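Local coordinates for protein RNA-dependent RNA Polymerase (Bombyx mori cytoplasmic polyhedrosis virus, PDB 6TZ0) that catalyses RNA-templated RNA synthesis, making fully conservative plus strands during viral transcription and probably complementary minus strands during genome replication, at residues A[177-183]-A[194-199]; A[469-475]-A[490-496]; A[884-890]-A[1201-1205]; A[966-970]-A[1112-1116]. All coordinates share one frame. Numbering follows the deposited sequence.

Overall arrangement
Contacts 1 and 2 each tie together the segments leading into and out of a β-hairpin, in the N-terminal region and the central polymerase domain, centres 47 Å apart. Contact 2 is the most buried of the four and carries backbone pairing plus an arginine bond; contact 1, partly buried, rests on backbone bonds to one carbonyl, a weak asparagine bond and a pair of phenylalanines. Contacts 3 and 4 lie in the C-terminal region, contact 4 nested within the loop that contact 3 closes. Away from the nucleotide sites, each joins a helix end to distant chain by apolar packing and one weak hydrogen bond, from a histidine side chain in contact 3 and between backbone atoms in contact 4.

Contact 1 of 4, residues A[177-183]-A[194-199]; sequences KGDEFPF and FNDKSV
Segments 177-183 and 194-199 meet at the open base of the antiparallel β-hairpin formed by strands 183-186 and 191-194. F183 and F194 form its last, non-hydrogen-bonded pair, with CA atoms 4.1 Å apart. Beyond it the strands give way to irregular backbone: P182 (psi -15°) and N195 (phi/psi -95°/-45°) leave extended geometry, and 196-199 makes a type I turn. The carbonyl of P182 closes the base, its O accepting from N195 N at 3.0 Å and from D196 N at 3.1 Å. Further back, segment 177-183 loops away through G178, at phi/psi 98°/-154°. F183 (p) and F194 (m) share one face of the hairpin, with F183 CB 4.0 Å from F194 CD1; F194 also meets H134. F181 (m) leads away to stack on W146 and meets H41 edge-to-face. V199 points toward the other segment, and K177 NZ ends 3.9 Å from V199 CG2. P182 CB lies 3.9 Å from D196 OD2. The hairpin base belongs to an ATP site: N195 and Y184 bind ATP in another structure of this protein, as does R37, close to F181, although no ATP is bound here. N195 (m) turns its amide back across the gap, where N195 ND2 gives a weak hydrogen bond to F181 O at 3.4 Å.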
# COMPACT_ATOMS: atom_id res chain seq x y z
N LYS A 177 5.61 -38.74 -19.46
CA LYS A 177 4.99 -39.84 -18.72
C LYS A 177 3.81 -40.31 -19.57
O LYS A 177 2.68 -39.86 -19.38
CB LYS A 177 4.54 -39.40 -17.32
CG LYS A 177 5.56 -39.55 -16.20
CD LYS A 177 6.69 -38.55 -16.28
CE LYS A 177 7.77 -38.83 -15.27
NZ LYS A 177 7.24 -38.76 -13.89
N GLY A 178 4.08 -41.22 -20.50
CA GLY A 178 3.03 -41.75 -21.34
C GLY A 178 2.95 -41.07 -22.69
O GLY A 178 3.93 -40.52 -23.21
N ASP A 179 1.75 -41.11 -23.27
CA ASP A 179 1.49 -40.48 -24.56
C ASP A 179 0.62 -39.24 -24.45
O ASP A 179 0.12 -38.75 -25.47
CB ASP A 179 0.85 -41.48 -25.53
CG ASP A 179 1.85 -42.48 -26.07
OD1 ASP A 179 3.03 -42.12 -26.21
OD2 ASP A 179 1.46 -43.63 -26.37
N GLU A 180 0.42 -38.72 -23.24
CA GLU A 180 -0.19 -37.42 -23.03
C GLU A 180 0.63 -36.65 -22.00
O GLU A 180 1.57 -37.19 -21.41
CB GLU A 180 -1.65 -37.53 -22.59
CG GLU A 180 -2.60 -38.02 -23.66
CD GLU A 180 -4.04 -38.03 -23.20
OE1 GLU A 180 -4.27 -37.77 -22.00
OE2 GLU A 180 -4.93 -38.29 -24.03
N PHE A 181 0.27 -35.39 -21.79
CA PHE A 181 0.92 -34.61 -20.77
C PHE A 181 0.50 -35.11 -19.39
O PHE A 181 -0.62 -35.59 -19.22
CB PHE A 181 0.58 -33.13 -20.92
CG PHE A 181 1.10 -32.50 -22.18
CD1 PHE A 181 2.44 -32.23 -22.33
CD2 PHE A 181 0.23 -32.13 -23.19
CE1 PHE A 181 2.92 -31.63 -23.49
CE2 PHE A 181 0.70 -31.54 -24.35
CZ PHE A 181 2.05 -31.29 -24.49
N PRO A 182 1.39 -35.04 -18.39
CA PRO A 182 1.05 -35.58 -17.06
C PRO A 182 -0.03 -34.79 -16.33
O PRO A 182 -0.58 -35.30 -15.34
CB PRO A 182 2.38 -35.51 -16.30
CG PRO A 182 3.41 -35.45 -17.35
CD PRO A 182 2.81 -34.67 -18.47
N PHE A 183 -0.33 -33.58 -16.77
CA PHE A 183 -1.34 -32.73 -16.17
C PHE A 183 -1.77 -31.71 -17.21
O PHE A 183 -1.16 -31.60 -18.28
CB PHE A 183 -0.82 -32.06 -14.89
CG PHE A 183 0.50 -31.35 -15.07
CD1 PHE A 183 0.56 -30.05 -15.52
CD2 PHE A 183 1.68 -32.01 -14.78
CE1 PHE A 183 1.77 -29.42 -15.70
CE2 PHE A 183 2.89 -31.38 -14.95
CZ PHE A 183 2.93 -30.09 -15.41
N PHE A 194 -4.68 -33.23 -12.88
CA PHE A 194 -3.65 -34.23 -13.09
C PHE A 194 -4.21 -35.41 -13.87
O PHE A 194 -5.31 -35.88 -13.59
CB PHE A 194 -3.10 -34.72 -11.75
CG PHE A 194 -2.28 -33.71 -11.02
CD1 PHE A 194 -0.92 -33.60 -11.24
CD2 PHE A 194 -2.88 -32.84 -10.12
CE1 PHE A 194 -0.17 -32.65 -10.57
CE2 PHE A 194 -2.14 -31.89 -9.46
CZ PHE A 194 -0.78 -31.80 -9.68
N ASN A 195 -3.45 -35.88 -14.86
CA ASN A 195 -3.77 -37.12 -15.54
C ASN A 195 -3.02 -38.31 -14.94
O ASN A 195 -3.62 -39.37 -14.71
CB ASN A 195 -3.46 -37.03 -17.03
CG ASN A 195 -4.44 -36.17 -17.77
OD1 ASN A 195 -5.64 -36.21 -17.52
ND2 ASN A 195 -3.94 -35.37 -18.71
N ASP A 196 -1.73 -38.14 -14.67
CA ASP A 196 -0.91 -39.16 -14.03
C ASP A 196 -0.84 -38.85 -12.54
O ASP A 196 -0.25 -37.84 -12.14
CB ASP A 196 0.48 -39.20 -14.64
CG ASP A 196 0.48 -39.72 -16.06
OD1 ASP A 196 -0.34 -40.61 -16.37
OD2 ASP A 196 1.27 -39.21 -16.88
N LYS A 197 -1.44 -39.71 -11.72
CA LYS A 197 -1.41 -39.50 -10.28
C LYS A 197 -0.08 -39.90 -9.65
O LYS A 197 0.16 -39.59 -8.48
CB LYS A 197 -2.53 -40.29 -9.60
CG LYS A 197 -3.92 -39.94 -10.08
CD LYS A 197 -4.30 -38.52 -9.70
CE LYS A 197 -5.77 -38.26 -9.97
NZ LYS A 197 -6.08 -38.24 -11.43
N SER A 198 0.80 -40.56 -10.41
CA SER A 198 2.06 -41.03 -9.84
C SER A 198 3.12 -39.94 -9.86
O SER A 198 4.23 -40.14 -9.35
CB SER A 198 2.53 -42.26 -10.61
OG SER A 198 2.80 -41.94 -11.96
N VAL A 199 2.80 -38.78 -10.43
CA VAL A 199 3.80 -37.73 -10.59
C VAL A 199 3.87 -36.90 -9.31
O VAL A 199 2.98 -36.97 -8.45
CB VAL A 199 3.46 -36.88 -11.83
CG1 VAL A 199 2.37 -35.85 -11.52
CG2 VAL A 199 4.69 -36.26 -12.45

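Contact 2 of 4, residues A[469-475]-A[490-496]; sequences SLKAPIK and SGLDNDR
The hairpin of strands 474-477 and 489-491 pairs K475 with G491 as an antiparallel hydrogen-bonded pair: K475 N to G491 O 2.7 Å, G491 N to K475 O 2.8 Å. Its loop carries R485, which binds UTP in another structure of this protein, consistent with the fingers of the polymerase. A type I turn, 469-472, precedes the first strand, and helix 494-499 follows the second, with D493 (p) as N-cap; D493 OD1 weakly accepts from R496 N at 3.4 Å. R496 (m, t, t, chi4 -90°) reaches back to the 469-472 turn and lays one guanidinium face against I474, whose CG1 is 3.8 Å from R496 NE. I474 (m, t) sets CG2 4.0 Å from S490 CB and 4.3 Å from L492 CB. S469 (p) packs CB 3.5 Å from D495 CB, while S469 OG bonds to I466 O and D495 (m) makes a salt bridge to R465. K475 (m, m, m, t) starts on the face it shares with G491, then leads away. K334 of the Viral structural protein 4 chain bonds weakly to A472 O, its NZ close to R496 NH2, like charges round one carbonyl; R496 NH2 donates to A472 O at 3.1 Å.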
# COMPACT_ATOMS: atom_id res chain seq x y z
N SER A 469 -15.98 3.33 13.62
CA SER A 469 -14.90 2.65 12.91
C SER A 469 -13.97 1.89 13.84
O SER A 469 -13.36 0.91 13.41
CB SER A 469 -14.06 3.64 12.13
OG SER A 469 -13.33 4.47 13.01
N LEU A 470 -13.84 2.32 15.10
CA LEU A 470 -13.01 1.57 16.04
C LEU A 470 -13.58 0.20 16.41
O LEU A 470 -12.91 -0.56 17.11
CB LEU A 470 -12.80 2.36 17.33
CG LEU A 470 -11.88 3.58 17.26
CD1 LEU A 470 -11.90 4.30 18.59
CD2 LEU A 470 -10.49 3.15 16.90
N LYS A 471 -14.80 -0.12 15.98
CA LYS A 471 -15.45 -1.39 16.28
C LYS A 471 -15.20 -2.44 15.19
O LYS A 471 -15.30 -3.63 15.47
CB LYS A 471 -16.94 -1.14 16.44
CG LYS A 471 -17.76 -2.22 17.09
CD LYS A 471 -19.22 -1.81 17.04
CE LYS A 471 -19.46 -0.59 17.92
NZ LYS A 471 -20.89 -0.19 17.98
N ALA A 472 -14.88 -2.01 13.97
CA ALA A 472 -14.71 -2.80 12.76
C ALA A 472 -13.31 -3.40 12.69
O ALA A 472 -12.34 -2.77 13.12
CB ALA A 472 -14.96 -1.94 11.53
N PRO A 473 -13.15 -4.60 12.14
CA PRO A 473 -11.83 -5.21 12.05
C PRO A 473 -11.05 -4.73 10.84
O PRO A 473 -11.60 -4.21 9.87
CB PRO A 473 -12.14 -6.71 11.93
CG PRO A 473 -13.45 -6.74 11.24
CD PRO A 473 -14.21 -5.55 11.74
N ILE A 474 -9.73 -4.92 10.91
CA ILE A 474 -8.82 -4.54 9.84
C ILE A 474 -8.58 -5.76 8.97
O ILE A 474 -8.15 -6.81 9.45
CB ILE A 474 -7.50 -3.98 10.40
CG1 ILE A 474 -7.75 -2.69 11.17
CG2 ILE A 474 -6.51 -3.76 9.28
CD1 ILE A 474 -6.57 -2.19 11.94
N LYS A 475 -8.87 -5.63 7.68
CA LYS A 475 -8.86 -6.77 6.78
C LYS A 475 -7.43 -7.10 6.35
O LYS A 475 -6.52 -6.28 6.41
CB LYS A 475 -9.72 -6.50 5.55
CG LYS A 475 -11.16 -6.18 5.89
CD LYS A 475 -11.84 -7.34 6.58
CE LYS A 475 -12.10 -8.47 5.61
NZ LYS A 475 -12.84 -9.59 6.25
N SER A 490 -2.42 -5.09 4.64
CA SER A 490 -3.68 -4.84 5.34
C SER A 490 -4.58 -3.90 4.55
O SER A 490 -4.12 -3.10 3.73
CB SER A 490 -3.44 -4.24 6.72
OG SER A 490 -2.94 -2.92 6.62
N GLY A 491 -5.87 -4.02 4.80
CA GLY A 491 -6.85 -3.14 4.21
C GLY A 491 -7.84 -2.68 5.26
O GLY A 491 -8.31 -3.49 6.07
N LEU A 492 -8.17 -1.40 5.26
CA LEU A 492 -9.02 -0.82 6.28
C LEU A 492 -9.96 0.19 5.65
O LEU A 492 -9.71 0.71 4.57
CB LEU A 492 -8.17 -0.22 7.41
CG LEU A 492 -6.89 0.52 7.01
CD1 LEU A 492 -7.10 1.95 6.66
CD2 LEU A 492 -5.87 0.40 8.13
N ASP A 493 -11.07 0.45 6.35
CA ASP A 493 -12.16 1.25 5.81
C ASP A 493 -11.77 2.72 5.75
O ASP A 493 -10.69 3.12 6.18
CB ASP A 493 -13.43 1.04 6.64
CG ASP A 493 -13.22 1.30 8.12
OD1 ASP A 493 -12.07 1.52 8.54
OD2 ASP A 493 -14.22 1.30 8.86
N ASN A 494 -12.68 3.55 5.22
CA ASN A 494 -12.38 4.95 4.98
C ASN A 494 -12.16 5.76 6.25
O ASN A 494 -11.50 6.80 6.20
CB ASN A 494 -13.48 5.63 4.18
CG ASN A 494 -13.41 5.32 2.72
OD1 ASN A 494 -12.34 5.01 2.21
ND2 ASN A 494 -14.50 5.51 2.02
N ASP A 495 -12.66 5.30 7.39
CA ASP A 495 -12.54 6.11 8.59
C ASP A 495 -11.28 5.81 9.38
O ASP A 495 -10.66 6.74 9.92
CB ASP A 495 -13.78 5.92 9.45
CG ASP A 495 -15.05 6.27 8.72
OD1 ASP A 495 -15.01 7.20 7.88
OD2 ASP A 495 -16.07 5.60 8.95
N ARG A 496 -10.86 4.55 9.44
CA ARG A 496 -9.51 4.26 9.90
C ARG A 496 -8.47 4.82 8.95
O ARG A 496 -7.37 5.18 9.39
CB ARG A 496 -9.29 2.76 10.07
CG ARG A 496 -9.95 2.13 11.25
CD ARG A 496 -9.55 0.68 11.30
NE ARG A 496 -10.19 -0.08 12.36
CZ ARG A 496 -9.68 -0.21 13.58
NH1 ARG A 496 -8.53 0.37 13.89
NH2 ARG A 496 -10.32 -0.93 14.49

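Contact 3 of 4, residues A[884-890]-A[1201-1205]; sequences MIQQNSM and VLHPG
The imidazole of H1203 (chi1 t, chi2 -100°) lies in a cradle made by the end of helix 881-886 and the turn after it, with I885 CG2 at the ring edge, 3.5 Å from H1203 CD2, and M890 CE 3.6 Å from H1203 CE1. The backbone of 884-890 wraps back: S889 N bonds to M884 O at 3.3 Å, and N888 takes a positive phi (63°/51°). This turn presents S889 O to the histidine, and H1203 NE2 donates a weak hydrogen bond to it at 3.2 Å. H1203 is the N-cap of helix 1204-1211, which follows strand 1196-1202; H1203 CA lies 5.3 Å from I885 CA. I885 (p, t) extends along the strand, its CD1 3.8 Å from V1201 CG2. M890 (m, t, t) passes G1205 with CE 3.7 Å from G1205 CA, where a side chain would clash with it. N888 ND2 sits 4.2 Å from P1204 CG. This joins parts of the C-terminal region separated by 310 residues, strand 1196-1202 pairing antiparallel with strand 1022-1027, V1201 with E1023. With one weak bond, the contact rests largely on van der Waals fit: I885 and M890 against the imidazole, I885 against V1201.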
# COMPACT_ATOMS: atom_id res chain seq x y z
N MET A 884 10.72 3.85 -54.84
CA MET A 884 9.48 4.62 -54.85
C MET A 884 9.75 6.12 -54.80
O MET A 884 8.92 6.91 -55.26
CB MET A 884 8.60 4.12 -53.71
CG MET A 884 7.25 4.77 -53.55
SD MET A 884 6.19 3.74 -52.52
CE MET A 884 7.12 3.68 -51.01
N ILE A 885 10.92 6.55 -54.30
CA ILE A 885 11.27 7.96 -54.40
C ILE A 885 12.17 8.28 -55.59
O ILE A 885 12.46 9.46 -55.82
CB ILE A 885 11.97 8.53 -53.15
CG1 ILE A 885 13.37 7.95 -52.98
CG2 ILE A 885 11.18 8.25 -51.89
CD1 ILE A 885 14.14 8.63 -51.89
N GLN A 886 12.64 7.28 -56.34
CA GLN A 886 13.41 7.63 -57.53
C GLN A 886 12.61 7.60 -58.83
O GLN A 886 13.19 7.87 -59.89
CB GLN A 886 14.66 6.73 -57.67
CG GLN A 886 14.44 5.28 -58.04
CD GLN A 886 14.53 5.01 -59.53
OE1 GLN A 886 15.23 5.71 -60.25
NE2 GLN A 886 13.82 3.99 -59.98
N GLN A 887 11.32 7.28 -58.81
CA GLN A 887 10.46 7.57 -59.95
C GLN A 887 9.17 8.29 -59.55
O GLN A 887 8.20 8.27 -60.32
CB GLN A 887 10.13 6.32 -60.77
CG GLN A 887 9.31 5.23 -60.11
CD GLN A 887 10.15 4.04 -59.72
OE1 GLN A 887 11.38 4.09 -59.73
NE2 GLN A 887 9.48 2.94 -59.39
N ASN A 888 9.15 8.91 -58.36
CA ASN A 888 8.15 9.90 -57.96
C ASN A 888 6.74 9.30 -57.91
O ASN A 888 5.80 9.84 -58.50
CB ASN A 888 8.19 11.13 -58.88
CG ASN A 888 7.67 12.40 -58.21
OD1 ASN A 888 7.84 13.49 -58.75
ND2 ASN A 888 7.07 12.27 -57.03
N SER A 889 6.60 8.18 -57.22
CA SER A 889 5.32 7.52 -57.06
C SER A 889 5.02 7.33 -55.58
O SER A 889 5.89 7.53 -54.73
CB SER A 889 5.28 6.17 -57.78
OG SER A 889 6.20 5.25 -57.20
N MET A 890 3.78 6.97 -55.27
CA MET A 890 3.38 6.62 -53.92
C MET A 890 2.61 5.31 -53.86
O MET A 890 1.74 5.14 -53.00
CB MET A 890 2.54 7.74 -53.31
CG MET A 890 3.30 9.01 -53.00
SD MET A 890 2.25 10.27 -52.25
CE MET A 890 3.40 11.62 -52.06
N VAL A 1201 18.01 11.44 -48.18
CA VAL A 1201 17.29 11.80 -49.40
C VAL A 1201 15.80 11.82 -49.08
O VAL A 1201 15.32 11.04 -48.25
CB VAL A 1201 17.61 10.83 -50.56
CG1 VAL A 1201 19.05 10.99 -50.98
CG2 VAL A 1201 17.38 9.40 -50.15
N LEU A 1202 15.08 12.74 -49.71
CA LEU A 1202 13.67 12.94 -49.44
C LEU A 1202 12.87 12.78 -50.73
O LEU A 1202 13.42 12.80 -51.83
CB LEU A 1202 13.40 14.32 -48.83
CG LEU A 1202 14.01 14.58 -47.46
CD1 LEU A 1202 13.74 15.99 -47.00
CD2 LEU A 1202 13.49 13.60 -46.44
N HIS A 1203 11.57 12.62 -50.56
CA HIS A 1203 10.59 12.46 -51.62
C HIS A 1203 9.96 13.82 -51.94
O HIS A 1203 9.75 14.62 -51.03
CB HIS A 1203 9.52 11.46 -51.19
CG HIS A 1203 8.56 11.06 -52.26
ND1 HIS A 1203 7.30 11.60 -52.37
CD2 HIS A 1203 8.67 10.18 -53.28
CE1 HIS A 1203 6.68 11.07 -53.40
NE2 HIS A 1203 7.49 10.20 -53.97
N PRO A 1204 9.72 14.12 -53.22
CA PRO A 1204 9.12 15.42 -53.57
C PRO A 1204 7.71 15.60 -53.04
O PRO A 1204 7.29 16.73 -52.79
CB PRO A 1204 9.15 15.41 -55.10
CG PRO A 1204 10.25 14.48 -55.45
CD PRO A 1204 10.21 13.41 -54.41
N GLY A 1205 6.98 14.50 -52.84
CA GLY A 1205 5.71 14.57 -52.14
C GLY A 1205 5.85 14.94 -50.68
O GLY A 1205 4.98 15.60 -50.12

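Contact 4 of 4, residues A[966-970]-A[1112-1116]; sequences DIVYG and VAISA
I1114, Y969 and A1113 give this contact most of its buried surface, where the last turn of helix 1107-1114 meets the loop between helices 945-958 and 973-979. V968 and I1114 lie closest along the backbones, CA to CA 5.5 Å. I1114 (m, m) sends CD1 back to the loop, 3.6 Å from I967 CG2 and 3.5 Å from I967 O. A1113 contributes its carbonyl: A1113 O accepts a weak, nearly straight hydrogen bond from Y969 N at 3.4 Å and also bonds S949 OG of helix 945-958, which backs both segments. Y969 (t, chi2 75°) sets its CB 3.7 Å from I1114 O and its CG 3.2 Å from S1115 OG; its ring then runs outward to a cation-pi contact with R946. S1115, the first residue past the helix, takes a positive phi (59°/35°), and its OG donates to I1114 O at 2.6 Å. A1113 O is thus shared between S949 OG and, weakly, the loop NH of Y969, so the direct join leans on I1114 and Y969 packing.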
# COMPACT_ATOMS: atom_id res chain seq x y z
N ASP A 966 -17.09 13.32 -20.17
CA ASP A 966 -15.81 12.90 -19.60
C ASP A 966 -14.76 13.99 -19.64
O ASP A 966 -13.62 13.75 -19.24
CB ASP A 966 -15.30 11.66 -20.32
CG ASP A 966 -15.21 11.85 -21.83
OD1 ASP A 966 -15.67 12.89 -22.34
OD2 ASP A 966 -14.67 10.95 -22.50
N ILE A 967 -15.11 15.18 -20.11
CA ILE A 967 -14.20 16.30 -20.26
C ILE A 967 -14.70 17.42 -19.35
O ILE A 967 -13.91 18.23 -18.84
CB ILE A 967 -14.12 16.72 -21.74
CG1 ILE A 967 -13.65 15.54 -22.59
CG2 ILE A 967 -13.15 17.82 -21.97
CD1 ILE A 967 -12.31 14.98 -22.17
N VAL A 968 -16.01 17.45 -19.12
CA VAL A 968 -16.61 18.42 -18.21
C VAL A 968 -16.28 18.03 -16.77
O VAL A 968 -16.43 16.87 -16.38
CB VAL A 968 -18.13 18.50 -18.44
CG1 VAL A 968 -18.78 19.47 -17.47
CG2 VAL A 968 -18.41 18.90 -19.87
N TYR A 969 -15.83 19.02 -15.99
CA TYR A 969 -15.32 18.75 -14.64
C TYR A 969 -16.43 18.60 -13.61
O TYR A 969 -16.24 17.89 -12.62
CB TYR A 969 -14.37 19.87 -14.22
CG TYR A 969 -13.75 19.68 -12.85
CD1 TYR A 969 -12.73 18.75 -12.64
CD2 TYR A 969 -14.19 20.43 -11.76
CE1 TYR A 969 -12.17 18.58 -11.40
CE2 TYR A 969 -13.63 20.27 -10.51
CZ TYR A 969 -12.62 19.34 -10.34
OH TYR A 969 -12.06 19.18 -9.09
N GLY A 970 -17.57 19.26 -13.81
CA GLY A 970 -18.70 19.05 -12.93
C GLY A 970 -19.26 17.65 -13.02
O GLY A 970 -19.83 17.13 -12.05
N VAL A 1112 -14.36 27.83 -18.17
CA VAL A 1112 -15.07 27.58 -16.92
C VAL A 1112 -15.60 26.15 -16.87
O VAL A 1112 -15.58 25.52 -15.80
CB VAL A 1112 -16.19 28.63 -16.74
CG1 VAL A 1112 -17.01 28.38 -15.48
CG2 VAL A 1112 -15.60 30.02 -16.67
N ALA A 1113 -16.02 25.59 -18.00
CA ALA A 1113 -16.53 24.21 -18.01
C ALA A 1113 -15.41 23.20 -17.79
O ALA A 1113 -15.61 22.19 -17.12
CB ALA A 1113 -17.26 23.93 -19.32
N ILE A 1114 -14.23 23.45 -18.36
CA ILE A 1114 -13.07 22.61 -18.04
C ILE A 1114 -12.56 22.91 -16.64
O ILE A 1114 -11.97 22.03 -16.00
CB ILE A 1114 -11.99 22.78 -19.13
CG1 ILE A 1114 -12.58 22.50 -20.50
CG2 ILE A 1114 -10.81 21.84 -18.96
CD1 ILE A 1114 -13.21 21.18 -20.62
N SER A 1115 -12.83 24.13 -16.14
CA SER A 1115 -12.45 24.62 -14.81
C SER A 1115 -10.95 24.59 -14.59
O SER A 1115 -10.48 24.33 -13.48
CB SER A 1115 -13.17 23.86 -13.69
OG SER A 1115 -12.63 22.56 -13.55
N ALA A 1116 -10.18 24.85 -15.64
CA ALA A 1116 -8.74 24.97 -15.50
C ALA A 1116 -8.37 26.33 -14.94
O ALA A 1116 -9.12 27.31 -15.06
CB ALA A 1116 -8.06 24.75 -16.85